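Local coordinates for protein farnesyltransferase, putative (Trypanosoma cruzi, PDB 3WCA) that probably catalyses the magnesium-dependent head-to-head condensation of two farnesyl diphosphate molecules to squalene, using NADPH or NADH, as a squalene synthase, at residues D72-P77 and E215-V220; V78-R83 and W97-V102; A43-E48 and A281-M286; A287-S292 and V305-G310. The protein carries 1 engineered substitution. One frame throughout, in Å; residues are numbered along the deposited sequence.

Contact 1 of 4, residues D72-P77 and E215-V220; sequences DDMSIP and EVPPRV
The guanidinium of Arg219 meets Asp72 along its edge, with Asp72 O lying near the guanidinium plane, while the methyl CE of Met74 comes in obliquely, 4.1 Å from Arg219 NH2. The carboxylate of Asp72 is turned 56° from the guanidinium. Arg219 NH1 reaches Asp72 OD1 (3.2 Å) from above the carboxylate plane, although OD1 itself lies only 7° out of the guanidinium plane. Arg219 NH2 completes this salt bridge with a weak bond to the same OD1 and adds a second weak, strongly bent one to Asp72 O at 2.8 Å. One arginine thus contacts both the backbone carbonyl and the carboxylate of a single aspartate, mainly through the salt bridge. The arginine chain is bent at chi2 (127°) and ends with its guanidinium edge at that residue. Beside the charged pair, Met74 CB packs against Pro217 CD at 3.9 Å, the proline following a cis peptide bond. Asp72 binds magnesium together with Asp68 and Glu71, so Arg219 is a second-shell residue that may offset the negative charge of this aspartate-rich metal site, the DxxED motif of squalene synthases.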
loop_
_atom_site.group_PDB
_atom_site.type_symbol
_atom_site.label_atom_id
_atom_site.label_comp_id
_atom_site.label_asym_id
_atom_site.label_seq_id
_atom_site.Cartn_x
_atom_site.Cartn_y
_atom_site.Cartn_z
ATOM N N ASP A 72 5.553 2.195 14.066
ATOM C CA ASP A 72 5.843 3.603 13.806
ATOM C C ASP A 72 6.038 4.529 14.999
ATOM O O ASP A 72 6.510 5.652 14.828
ATOM C CB ASP A 72 4.772 4.201 12.880
ATOM C CG ASP A 72 4.818 3.604 11.481
ATOM O OD1 ASP A 72 5.938 3.392 10.966
ATOM O OD2 ASP A 72 3.743 3.355 10.891
ATOM N N ASP A 73 5.681 4.092 16.200
ATOM C CA ASP A 73 5.868 4.960 17.352
ATOM C C ASP A 73 7.357 4.992 17.676
ATOM O O ASP A 73 7.899 4.031 18.213
ATOM C CB ASP A 73 5.094 4.453 18.566
ATOM C CG ASP A 73 5.085 5.464 19.697
ATOM O OD1 ASP A 73 5.949 6.364 19.683
ATOM O OD2 ASP A 73 4.228 5.365 20.598
ATOM N N MET A 74 8.016 6.100 17.350
ATOM C CA MET A 74 9.447 6.227 17.594
ATOM C C MET A 74 9.808 6.694 19.002
ATOM O O MET A 74 10.988 6.785 19.344
ATOM C CB MET A 74 10.064 7.171 16.564
ATOM C CG MET A 74 9.857 6.726 15.119
ATOM S SD MET A 74 10.593 5.111 14.760
ATOM C CE MET A 74 9.182 4.084 14.850
ATOM N N SER A 75 8.806 6.991 19.822
ATOM C CA SER A 75 9.085 7.433 21.181
ATOM C C SER A 75 9.198 6.239 22.131
ATOM O O SER A 75 9.638 6.390 23.272
ATOM C CB SER A 75 8.001 8.403 21.675
ATOM O OG SER A 75 6.763 7.748 21.863
ATOM N N ILE A 76 8.808 5.055 21.660
ATOM C CA ILE A 76 8.891 3.852 22.487
ATOM C C ILE A 76 10.048 2.966 22.034
ATOM O O ILE A 76 10.309 2.829 20.834
ATOM C CB ILE A 76 7.578 3.028 22.457
ATOM C CG1 ILE A 76 7.211 2.665 21.021
ATOM C CG2 ILE A 76 6.452 3.818 23.115
ATOM C CD1 ILE A 76 5.965 1.814 20.915
ATOM N N PRO A 77 10.746 2.339 23.000
ATOM C CA PRO A 77 11.898 1.451 22.810
ATOM C C PRO A 77 11.691 0.326 21.803
ATOM O O PRO A 77 10.619 -0.275 21.743
ATOM C CB PRO A 77 12.155 0.907 24.218
ATOM C CG PRO A 77 11.635 1.990 25.109
ATOM C CD PRO A 77 10.349 2.359 24.419
ATOM N N GLU A 215 10.687 14.131 9.066
ATOM C CA GLU A 215 10.235 13.785 10.404
ATOM C C GLU A 215 11.384 13.534 11.362
ATOM O O GLU A 215 12.542 13.420 10.947
ATOM C CB GLU A 215 9.290 12.586 10.353
ATOM C CG GLU A 215 7.916 12.977 9.828
ATOM C CD GLU A 215 6.923 11.843 9.855
ATOM O OE1 GLU A 215 5.739 12.085 9.526
ATOM O OE2 GLU A 215 7.320 10.712 10.197
ATOM N N VAL A 216 11.056 13.466 12.649
ATOM C CA VAL A 216 12.052 13.257 13.695
ATOM C C VAL A 216 11.792 11.973 14.471
ATOM O O VAL A 216 10.822 11.884 15.223
ATOM C CB VAL A 216 12.041 14.426 14.708
ATOM C CG1 VAL A 216 13.291 14.378 15.577
ATOM C CG2 VAL A 216 11.924 15.753 13.974
ATOM N N PRO A 217 12.638 10.950 14.276
ATOM C CA PRO A 217 13.807 10.950 13.390
ATOM C C PRO A 217 13.338 10.899 11.936
ATOM O O PRO A 217 12.154 10.702 11.668
ATOM C CB PRO A 217 14.542 9.664 13.776
ATOM C CG PRO A 217 14.077 9.390 15.167
ATOM C CD PRO A 217 12.618 9.728 15.093
ATOM N N PRO A 218 14.261 11.083 10.982
ATOM C CA PRO A 218 13.873 11.041 9.569
ATOM C C PRO A 218 13.548 9.618 9.123
ATOM O O PRO A 218 14.290 8.687 9.430
ATOM C CB PRO A 218 15.111 11.584 8.853
ATOM C CG PRO A 218 15.748 12.476 9.889
ATOM C CD PRO A 218 15.618 11.637 11.133
ATOM N N ARG A 219 12.436 9.451 8.414
ATOM C CA ARG A 219 12.053 8.137 7.901
ATOM C C ARG A 219 12.517 8.033 6.460
ATOM O O ARG A 219 12.237 8.918 5.653
ATOM C CB ARG A 219 10.541 7.943 7.952
ATOM C CG ARG A 219 10.036 7.448 9.283
ATOM C CD ARG A 219 8.933 8.339 9.817
ATOM N NE ARG A 219 8.300 7.749 10.990
ATOM C CZ ARG A 219 7.579 6.633 10.959
ATOM N NH1 ARG A 219 7.399 5.990 9.811
ATOM N NH2 ARG A 219 7.044 6.156 12.076
ATOM N N VAL A 220 13.221 6.950 6.145
ATOM C CA VAL A 220 13.734 6.733 4.798
ATOM C C VAL A 220 13.411 5.340 4.288
ATOM O O VAL A 220 13.670 4.340 4.968
ATOM C CB VAL A 220 15.263 6.934 4.738
ATOM C CG1 VAL A 220 15.792 6.468 3.389
ATOM C CG2 VAL A 220 15.603 8.393 4.957
#

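Contact 2 of 4, residues V78-R83 and W97-V102; sequences VEFKLR and WCMSGV. Engineered in segment 78-83: Glu79 (natural residue Asp).
Phe80 and Met99 point at each other from opposite directions and form a Met-aromatic contact, which ties helix 78-84 to the loop leading into helix 105-112. The sulfur lies at the edge of the ring: Met99 SD is 5.3 Å from the centroid of the Phe80 ring and 89° off its normal, practically in the ring plane. CZ, the far corner of the phenyl group, is the carbon that meets the methionine. It touches the sulfur and also the terminal methyl, with Phe80 CZ and Met99 CE 4.1 Å apart; the methyl approaches obliquely. Phe80 CG stands opposite the backbone N (chi1 173°), which carries the ring out from the helix toward the loop. Met99 extends straight through its first two torsions and turns only at chi3 (-83°), a bend that swings CE away from the line of the chain.

Val102 arrives at a slant beside the methionine and applies one branch, CG2, to the neighbouring ring carbon. No hydrogen bond crosses between the segments; the contact is made by apolar side chains and the methionine sulfur, with Met99 and Val102 buried. Both also pack on Leu111 of helix 105-112, and Met99 reaches Val70 of the helix that carries the magnesium ligands. The valine's contact with the ring is a single approach, Val102 CG2 to Phe80 CE2 at 4.2 Å.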
loop_
_atom_site.group_PDB
_atom_site.type_symbol
_atom_site.label_atom_id
_atom_site.label_comp_id
_atom_site.label_asym_id
_atom_site.label_seq_id
_atom_site.Cartn_x
_atom_site.Cartn_y
_atom_site.Cartn_z
ATOM N N VAL A 78 12.737 0.036 21.033
ATOM C CA VAL A 78 12.687 -1.023 20.039
ATOM C C VAL A 78 12.516 -2.402 20.678
ATOM O O VAL A 78 11.770 -3.238 20.160
ATOM C CB VAL A 78 13.955 -1.037 19.171
ATOM C CG1 VAL A 78 13.891 -2.187 18.170
ATOM C CG2 VAL A 78 14.095 0.289 18.446
ATOM N N GLU A 79 13.193 -2.653 21.798
ATOM C CA GLU A 79 13.050 -3.954 22.441
ATOM C C GLU A 79 11.580 -4.144 22.829
ATOM O O GLU A 79 11.082 -5.266 22.907
ATOM C CB GLU A 79 13.986 -4.096 23.669
ATOM C CG GLU A 79 13.531 -3.442 24.982
ATOM C CD GLU A 79 14.100 -2.047 25.196
ATOM O OE1 GLU A 79 14.980 -1.622 24.414
ATOM O OE2 GLU A 79 13.676 -1.374 26.157
ATOM N N PHE A 80 10.875 -3.040 23.052
ATOM C CA PHE A 80 9.457 -3.125 23.384
ATOM C C PHE A 80 8.694 -3.647 22.156
ATOM O O PHE A 80 7.760 -4.432 22.281
ATOM C CB PHE A 80 8.899 -1.748 23.763
ATOM C CG PHE A 80 7.404 -1.736 23.957
ATOM C CD1 PHE A 80 6.847 -1.971 25.211
ATOM C CD2 PHE A 80 6.550 -1.539 22.871
ATOM C CE1 PHE A 80 5.456 -2.013 25.386
ATOM C CE2 PHE A 80 5.161 -1.580 23.034
ATOM C CZ PHE A 80 4.612 -1.819 24.296
ATOM N N LYS A 81 9.106 -3.204 20.970
ATOM C CA LYS A 81 8.452 -3.613 19.732
ATOM C C LYS A 81 8.814 -5.038 19.330
ATOM O O LYS A 81 7.958 -5.791 18.863
ATOM C CB LYS A 81 8.812 -2.643 18.602
ATOM C CG LYS A 81 8.379 -1.199 18.865
ATOM C CD LYS A 81 8.941 -0.276 17.799
ATOM C CE LYS A 81 8.586 1.189 18.042
ATOM N NZ LYS A 81 9.233 2.037 16.991
ATOM N N LEU A 82 10.077 -5.412 19.509
ATOM C CA LEU A 82 10.518 -6.759 19.165
ATOM C C LEU A 82 9.879 -7.767 20.116
ATOM O O LEU A 82 9.765 -8.956 19.815
ATOM C CB LEU A 82 12.040 -6.850 19.257
ATOM C CG LEU A 82 12.810 -5.913 18.327
ATOM C CD1 LEU A 82 14.314 -6.089 18.541
ATOM C CD2 LEU A 82 12.429 -6.216 16.880
ATOM N N ARG A 83 9.454 -7.271 21.268
ATOM C CA ARG A 83 8.827 -8.103 22.282
ATOM C C ARG A 83 7.329 -8.296 22.011
ATOM O O ARG A 83 6.840 -9.420 21.923
ATOM C CB ARG A 83 9.021 -7.454 23.661
ATOM C CG ARG A 83 8.487 -8.258 24.845
ATOM C CD ARG A 83 8.374 -7.372 26.088
ATOM N NE ARG A 83 9.629 -6.678 26.386
ATOM C CZ ARG A 83 9.714 -5.401 26.750
ATOM N NH1 ARG A 83 8.616 -4.662 26.863
ATOM N NH2 ARG A 83 10.896 -4.855 26.994
ATOM N N TRP A 97 -7.500 -8.111 25.923
ATOM C CA TRP A 97 -6.219 -7.479 25.651
ATOM C C TRP A 97 -6.341 -6.078 25.041
ATOM O O TRP A 97 -7.279 -5.793 24.293
ATOM C CB TRP A 97 -5.389 -8.357 24.713
ATOM C CG TRP A 97 -4.000 -7.852 24.555
ATOM C CD1 TRP A 97 -2.925 -8.163 25.332
ATOM C CD2 TRP A 97 -3.544 -6.880 23.608
ATOM N NE1 TRP A 97 -1.826 -7.445 24.930
ATOM C CE2 TRP A 97 -2.178 -6.647 23.872
ATOM C CE3 TRP A 97 -4.159 -6.180 22.560
ATOM C CZ2 TRP A 97 -1.410 -5.744 23.129
ATOM C CZ3 TRP A 97 -3.397 -5.281 21.820
ATOM C CH2 TRP A 97 -2.036 -5.073 22.110
ATOM N N CYS A 98 -5.384 -5.215 25.376
ATOM C CA CYS A 98 -5.321 -3.848 24.859
ATOM C C CYS A 98 -3.989 -3.208 25.267
ATOM O O CYS A 98 -3.315 -3.692 26.178
ATOM C CB CYS A 98 -6.503 -3.012 25.369
ATOM S SG CYS A 98 -6.449 -2.575 27.111
ATOM N N MET A 99 -3.611 -2.130 24.584
ATOM C CA MET A 99 -2.349 -1.436 24.851
ATOM C C MET A 99 -2.613 0.036 25.175
ATOM O O MET A 99 -3.311 0.727 24.427
ATOM C CB MET A 99 -1.441 -1.559 23.627
ATOM C CG MET A 99 0.012 -1.240 23.882
ATOM S SD MET A 99 0.992 -1.565 22.416
ATOM C CE MET A 99 1.266 -3.329 22.550
ATOM N N SER A 100 -2.025 0.524 26.266
ATOM C CA SER A 100 -2.266 1.894 26.712
ATOM C C SER A 100 -1.354 3.057 26.333
ATOM O O SER A 100 -1.849 4.163 26.118
ATOM C CB SER A 100 -2.434 1.906 28.233
ATOM O OG SER A 100 -3.594 1.190 28.622
ATOM N N GLY A 101 -0.044 2.849 26.252
ATOM C CA GLY A 101 0.820 3.980 25.933
ATOM C C GLY A 101 1.514 3.994 24.583
ATOM O O GLY A 101 2.716 4.252 24.494
ATOM N N VAL A 102 0.764 3.748 23.519
ATOM C CA VAL A 102 1.368 3.718 22.201
ATOM C C VAL A 102 0.525 4.411 21.137
ATOM O O VAL A 102 -0.697 4.280 21.115
ATOM C CB VAL A 102 1.623 2.261 21.778
ATOM C CG1 VAL A 102 2.369 2.218 20.461
ATOM C CG2 VAL A 102 2.403 1.541 22.871
#

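Contact 3 of 4, residues A43-E48 and A281-M286; sequences AVVIME and AIPQVM
This is apolar packing in the all-helical isoprenoid synthase fold, where Val45 of helix 40-45 and Glu48, in the short 3-10 turn that follows, meet Ile282 and Pro283 on the long helix 274-294. Val45 carries most of it by dividing its two methyls between successive residues of that helix. CG1 touches the proline ring, with Val45 CG1 and Pro283 CG 3.9 Å apart, and it lies almost as near to CD of the same ring. CG2 meets the branch methyl of the isoleucine, Val45 CG2 to Ile282 CG2 at 4.1 Å, the two side chains running antiparallel alongside each other. The fork follows from the valine's first torsion (-173°), which sets CG1 opposite the backbone N and CG2 opposite the carbonyl carbon.

Helix 274-294 is kinked here, since the proline N has no bond to the preceding turn. No hydrogen bond joins the two segments. Phe316 of helix 309-318 packs on Val45 and also on Met286, while Leu200 of helix 191-207 touches Pro283, whose side chain is about 6 Å from the bound farnesyl thiodiphosphate. Glu48 crosses the isoleucine at roughly a right angle. Its chain folds at chi2 (-56°) and lays its aliphatic part against the end of the isoleucine, where Glu48 CG lies 4.1 Å from Ile282 CD1.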
loop_
_atom_site.group_PDB
_atom_site.type_symbol
_atom_site.label_atom_id
_atom_site.label_comp_id
_atom_site.label_asym_id
_atom_site.label_seq_id
_atom_site.Cartn_x
_atom_site.Cartn_y
_atom_site.Cartn_z
ATOM N N ALA A 43 -11.219 3.718 4.049
ATOM C CA ALA A 43 -12.581 3.721 4.574
ATOM C C ALA A 43 -13.647 4.075 3.542
ATOM O O ALA A 43 -14.829 3.855 3.774
ATOM C CB ALA A 43 -12.684 4.666 5.790
ATOM N N VAL A 44 -13.240 4.633 2.410
ATOM C CA VAL A 44 -14.202 4.966 1.380
ATOM C C VAL A 44 -14.271 3.782 0.438
ATOM O O VAL A 44 -15.347 3.277 0.121
ATOM C CB VAL A 44 -13.782 6.211 0.566
ATOM C CG1 VAL A 44 -14.769 6.436 -0.569
ATOM C CG2 VAL A 44 -13.736 7.444 1.462
ATOM N N VAL A 45 -13.104 3.338 0.001
ATOM C CA VAL A 45 -13.018 2.232 -0.932
ATOM C C VAL A 45 -13.609 0.947 -0.376
ATOM O O VAL A 45 -14.241 0.187 -1.104
ATOM C CB VAL A 45 -11.556 1.969 -1.330
ATOM C CG1 VAL A 45 -11.498 0.932 -2.425
ATOM C CG2 VAL A 45 -10.911 3.269 -1.787
ATOM N N ILE A 46 -13.400 0.704 0.914
ATOM C CA ILE A 46 -13.905 -0.502 1.530
ATOM C C ILE A 46 -15.432 -0.604 1.419
ATOM O O ILE A 46 -15.986 -1.696 1.458
ATOM C CB ILE A 46 -13.479 -0.579 3.017
ATOM C CG1 ILE A 46 -13.597 -2.021 3.516
ATOM C CG2 ILE A 46 -14.337 0.363 3.869
ATOM C CD1 ILE A 46 -13.292 -2.179 4.998
ATOM N N MET A 47 -16.106 0.528 1.255
ATOM C CA MET A 47 -17.561 0.523 1.158
ATOM C C MET A 47 -18.078 -0.131 -0.119
ATOM O O MET A 47 -19.268 -0.411 -0.234
ATOM C CB MET A 47 -18.102 1.950 1.283
ATOM C CG MET A 47 -17.882 2.566 2.665
ATOM S SD MET A 47 -18.540 1.516 4.011
ATOM C CE MET A 47 -17.472 2.008 5.386
ATOM N N GLU A 48 -17.182 -0.361 -1.072
ATOM C CA GLU A 48 -17.515 -1.016 -2.339
ATOM C C GLU A 48 -17.840 -2.493 -2.089
ATOM O O GLU A 48 -18.556 -3.130 -2.866
ATOM C CB GLU A 48 -16.325 -0.958 -3.306
ATOM C CG GLU A 48 -15.968 0.427 -3.863
ATOM C CD GLU A 48 -17.138 1.099 -4.570
ATOM O OE1 GLU A 48 -17.977 0.385 -5.157
ATOM O OE2 GLU A 48 -17.210 2.344 -4.548
ATOM N N ALA A 281 -9.616 -2.402 -7.831
ATOM C CA ALA A 281 -9.196 -1.524 -8.917
ATOM C C ALA A 281 -8.961 -0.065 -8.568
ATOM O O ALA A 281 -7.977 0.525 -9.004
ATOM C CB ALA A 281 -10.209 -1.600 -10.046
ATOM N N ILE A 282 -9.871 0.513 -7.798
ATOM C CA ILE A 282 -9.783 1.920 -7.449
ATOM C C ILE A 282 -8.444 2.372 -6.887
ATOM O O ILE A 282 -7.889 3.356 -7.352
ATOM C CB ILE A 282 -10.943 2.303 -6.508
ATOM C CG1 ILE A 282 -12.249 2.285 -7.322
ATOM C CG2 ILE A 282 -10.694 3.663 -5.848
ATOM C CD1 ILE A 282 -13.519 2.440 -6.483
ATOM N N PRO A 283 -7.907 1.664 -5.886
ATOM C CA PRO A 283 -6.617 2.093 -5.346
ATOM C C PRO A 283 -5.506 1.994 -6.401
ATOM O O PRO A 283 -4.601 2.832 -6.437
ATOM C CB PRO A 283 -6.403 1.133 -4.175
ATOM C CG PRO A 283 -7.844 0.815 -3.736
ATOM C CD PRO A 283 -8.467 0.562 -5.085
ATOM N N GLN A 284 -5.576 0.983 -7.262
ATOM C CA GLN A 284 -4.569 0.829 -8.298
ATOM C C GLN A 284 -4.648 1.987 -9.294
ATOM O O GLN A 284 -3.627 2.562 -9.662
ATOM C CB GLN A 284 -4.739 -0.504 -9.045
ATOM C CG GLN A 284 -4.571 -1.770 -8.185
ATOM C CD GLN A 284 -3.209 -1.867 -7.529
ATOM O OE1 GLN A 284 -2.198 -1.467 -8.112
ATOM N NE2 GLN A 284 -3.170 -2.404 -6.317
ATOM N N VAL A 285 -5.851 2.333 -9.738
ATOM C CA VAL A 285 -5.982 3.437 -10.684
ATOM C C VAL A 285 -5.503 4.754 -10.040
ATOM O O VAL A 285 -4.874 5.582 -10.695
ATOM C CB VAL A 285 -7.432 3.579 -11.172
ATOM C CG1 VAL A 285 -7.566 4.804 -12.063
ATOM C CG2 VAL A 285 -7.839 2.323 -11.933
ATOM N N MET A 286 -5.790 4.934 -8.756
ATOM C CA MET A 286 -5.361 6.129 -8.026
ATOM C C MET A 286 -3.831 6.190 -7.932
ATOM O O MET A 286 -3.235 7.259 -8.009
ATOM C CB MET A 286 -5.922 6.100 -6.614
ATOM C CG MET A 286 -7.406 5.996 -6.575
ATOM S SD MET A 286 -8.063 7.575 -6.180
ATOM C CE MET A 286 -8.570 7.188 -4.499
#

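Contact 4 of 4, residues A287-S292 and V305-G310; sequences AMATLS and VKTTRG
Ala289 comes first along 287-292 of helix 274-294 to touch the other segment: its CB meets the methyl of Thr307, with Ala289 CB and Thr307 CG2 3.8 Å apart. Thr307 CG2 also lies 4.2 Å from Thr290 N, in the next residue, and 4.2 Å from Thr290 OG1. Thr307 can present this methyl because its chi1 of 67° sets CG2 opposite its own carbonyl carbon while OG1 sits between the backbone N and that carbonyl carbon. This packing lays the connection between two helices of the all-helical fold, 274-294 and 309-318, back against the first of them; Thr308 ends that connection as the N-cap of the second helix, its OG1 accepting from Ala311 N. Thr290 OG1 bonds to Met286 O one turn earlier and also to a water, with 2.7 Å between Thr290 OG1 and the water oxygen. The water in turn accepts a weak bond from Lys306 NZ at 3.5 Å, a second and looser tie between helix and loop. The methyl of Thr290 just approaches the loop backbone, Thr290 CG2 standing 4.5 Å from Val305 O.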
loop_
_atom_site.group_PDB
_atom_site.type_symbol
_atom_site.label_atom_id
_atom_site.label_comp_id
_atom_site.label_asym_id
_atom_site.label_seq_id
_atom_site.Cartn_x
_atom_site.Cartn_y
_atom_site.Cartn_z
ATOM N N ALA A 287 -3.213 5.032 -7.732
ATOM C CA ALA A 287 -1.766 4.950 -7.625
ATOM C C ALA A 287 -1.124 5.343 -8.948
ATOM O O ALA A 287 -0.138 6.081 -8.969
ATOM C CB ALA A 287 -1.343 3.532 -7.228
ATOM N N MET A 288 -1.684 4.861 -10.054
ATOM C CA MET A 288 -1.135 5.197 -11.358
ATOM C C MET A 288 -1.310 6.687 -11.655
ATOM O O MET A 288 -0.454 7.289 -12.306
ATOM C CB MET A 288 -1.775 4.352 -12.460
ATOM C CG MET A 288 -1.151 4.572 -13.844
ATOM S SD MET A 288 0.574 3.987 -14.026
ATOM C CE MET A 288 0.259 2.307 -14.229
ATOM N N ALA A 289 -2.402 7.287 -11.168
ATOM C CA ALA A 289 -2.625 8.717 -11.387
ATOM C C ALA A 289 -1.582 9.498 -10.584
ATOM O O ALA A 289 -0.989 10.461 -11.087
ATOM C CB ALA A 289 -4.045 9.132 -10.954
ATOM N N THR A 290 -1.356 9.085 -9.341
ATOM C CA THR A 290 -0.362 9.743 -8.504
ATOM C C THR A 290 1.030 9.590 -9.140
ATOM O O THR A 290 1.788 10.555 -9.251
ATOM C CB THR A 290 -0.321 9.120 -7.112
ATOM O OG1 THR A 290 -1.578 9.323 -6.469
ATOM C CG2 THR A 290 0.774 9.742 -6.267
ATOM N N LEU A 291 1.343 8.369 -9.561
ATOM C CA LEU A 291 2.619 8.068 -10.172
ATOM C C LEU A 291 2.865 8.916 -11.423
ATOM O O LEU A 291 3.989 9.362 -11.662
ATOM C CB LEU A 291 2.691 6.582 -10.539
ATOM C CG LEU A 291 4.103 6.097 -10.879
ATOM C CD1 LEU A 291 4.951 6.080 -9.588
ATOM C CD2 LEU A 291 4.043 4.719 -11.529
ATOM N N SER A 292 1.824 9.135 -12.221
ATOM C CA SER A 292 1.976 9.941 -13.433
ATOM C C SER A 292 2.237 11.397 -13.062
ATOM O O SER A 292 2.886 12.127 -13.803
ATOM C CB SER A 292 0.722 9.853 -14.303
ATOM O OG SER A 292 -0.349 10.575 -13.737
ATOM N N VAL A 305 2.393 15.842 -3.635
ATOM C CA VAL A 305 1.711 15.976 -4.911
ATOM C C VAL A 305 0.467 15.077 -4.875
ATOM O O VAL A 305 0.558 13.879 -4.591
ATOM C CB VAL A 305 2.662 15.580 -6.058
ATOM C CG1 VAL A 305 1.925 15.567 -7.383
ATOM C CG2 VAL A 305 3.831 16.576 -6.112
ATOM N N LYS A 306 -0.694 15.676 -5.140
ATOM C CA LYS A 306 -1.972 14.966 -5.110
ATOM C C LYS A 306 -2.854 15.231 -6.319
ATOM O O LYS A 306 -2.784 16.293 -6.928
ATOM C CB LYS A 306 -2.766 15.361 -3.861
ATOM C CG LYS A 306 -2.406 14.580 -2.608
ATOM C CD LYS A 306 -3.596 14.515 -1.652
ATOM C CE LYS A 306 -3.637 13.171 -0.916
ATOM N NZ LYS A 306 -3.741 12.014 -1.872
ATOM N N THR A 307 -3.698 14.259 -6.651
ATOM C CA THR A 307 -4.617 14.405 -7.767
ATOM C C THR A 307 -5.725 15.343 -7.308
ATOM O O THR A 307 -5.858 15.639 -6.125
ATOM C CB THR A 307 -5.256 13.057 -8.155
ATOM O OG1 THR A 307 -6.104 12.606 -7.090
ATOM C CG2 THR A 307 -4.173 12.010 -8.406
ATOM N N THR A 308 -6.519 15.825 -8.242
ATOM C CA THR A 308 -7.612 16.703 -7.862
ATOM C C THR A 308 -8.727 15.852 -7.270
ATOM O O THR A 308 -8.756 14.630 -7.440
ATOM C CB THR A 308 -8.142 17.470 -9.073
ATOM O OG1 THR A 308 -8.823 16.566 -9.949
ATOM C CG2 THR A 308 -6.975 18.114 -9.832
ATOM N N ARG A 309 -9.634 16.499 -6.556
ATOM C CA ARG A 309 -10.749 15.802 -5.948
ATOM C C ARG A 309 -11.706 15.374 -7.051
ATOM O O ARG A 309 -12.435 14.408 -6.898
ATOM C CB ARG A 309 -11.450 16.712 -4.943
ATOM C CG ARG A 309 -11.939 18.024 -5.540
ATOM C CD ARG A 309 -12.667 18.834 -4.483
ATOM N NE ARG A 309 -12.969 20.183 -4.946
ATOM C CZ ARG A 309 -13.752 21.032 -4.295
ATOM N NH1 ARG A 309 -14.319 20.674 -3.148
ATOM N NH2 ARG A 309 -13.967 22.240 -4.790
ATOM N N GLY A 310 -11.677 16.088 -8.173
ATOM C CA GLY A 310 -12.533 15.747 -9.300
ATOM C C GLY A 310 -12.044 14.502 -10.022
ATOM O O GLY A 310 -12.839 13.642 -10.428
HETATM O O HOH W 1 -2.331 11.386 -4.966
#

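How the contacts relate
Contacts 1 and 2 form one neighbourhood, their centres 15 Å apart: Lys81 of helix 78-84 donates from NZ to Asp73 O, and Ile76 packs on Val102, so the loop following the metal-binding helix 51-72 is contacted by both helix 78-84 and the loop 97-102. Contacts 3 and 4 use consecutive parts of helix 274-294, with centres 13 Å apart. Contacts 1 and 3 lie on opposite sides of the chain's centre, about 29 Å between centres. Along the sequence, 43-48 with 281-286 spans contacts 1 and 2, contact 2 falls within the span of contact 1, and contact 4 follows them all. Contact 1 includes a magnesium ligand, whereas contact 3 approaches the bound substrate analogue.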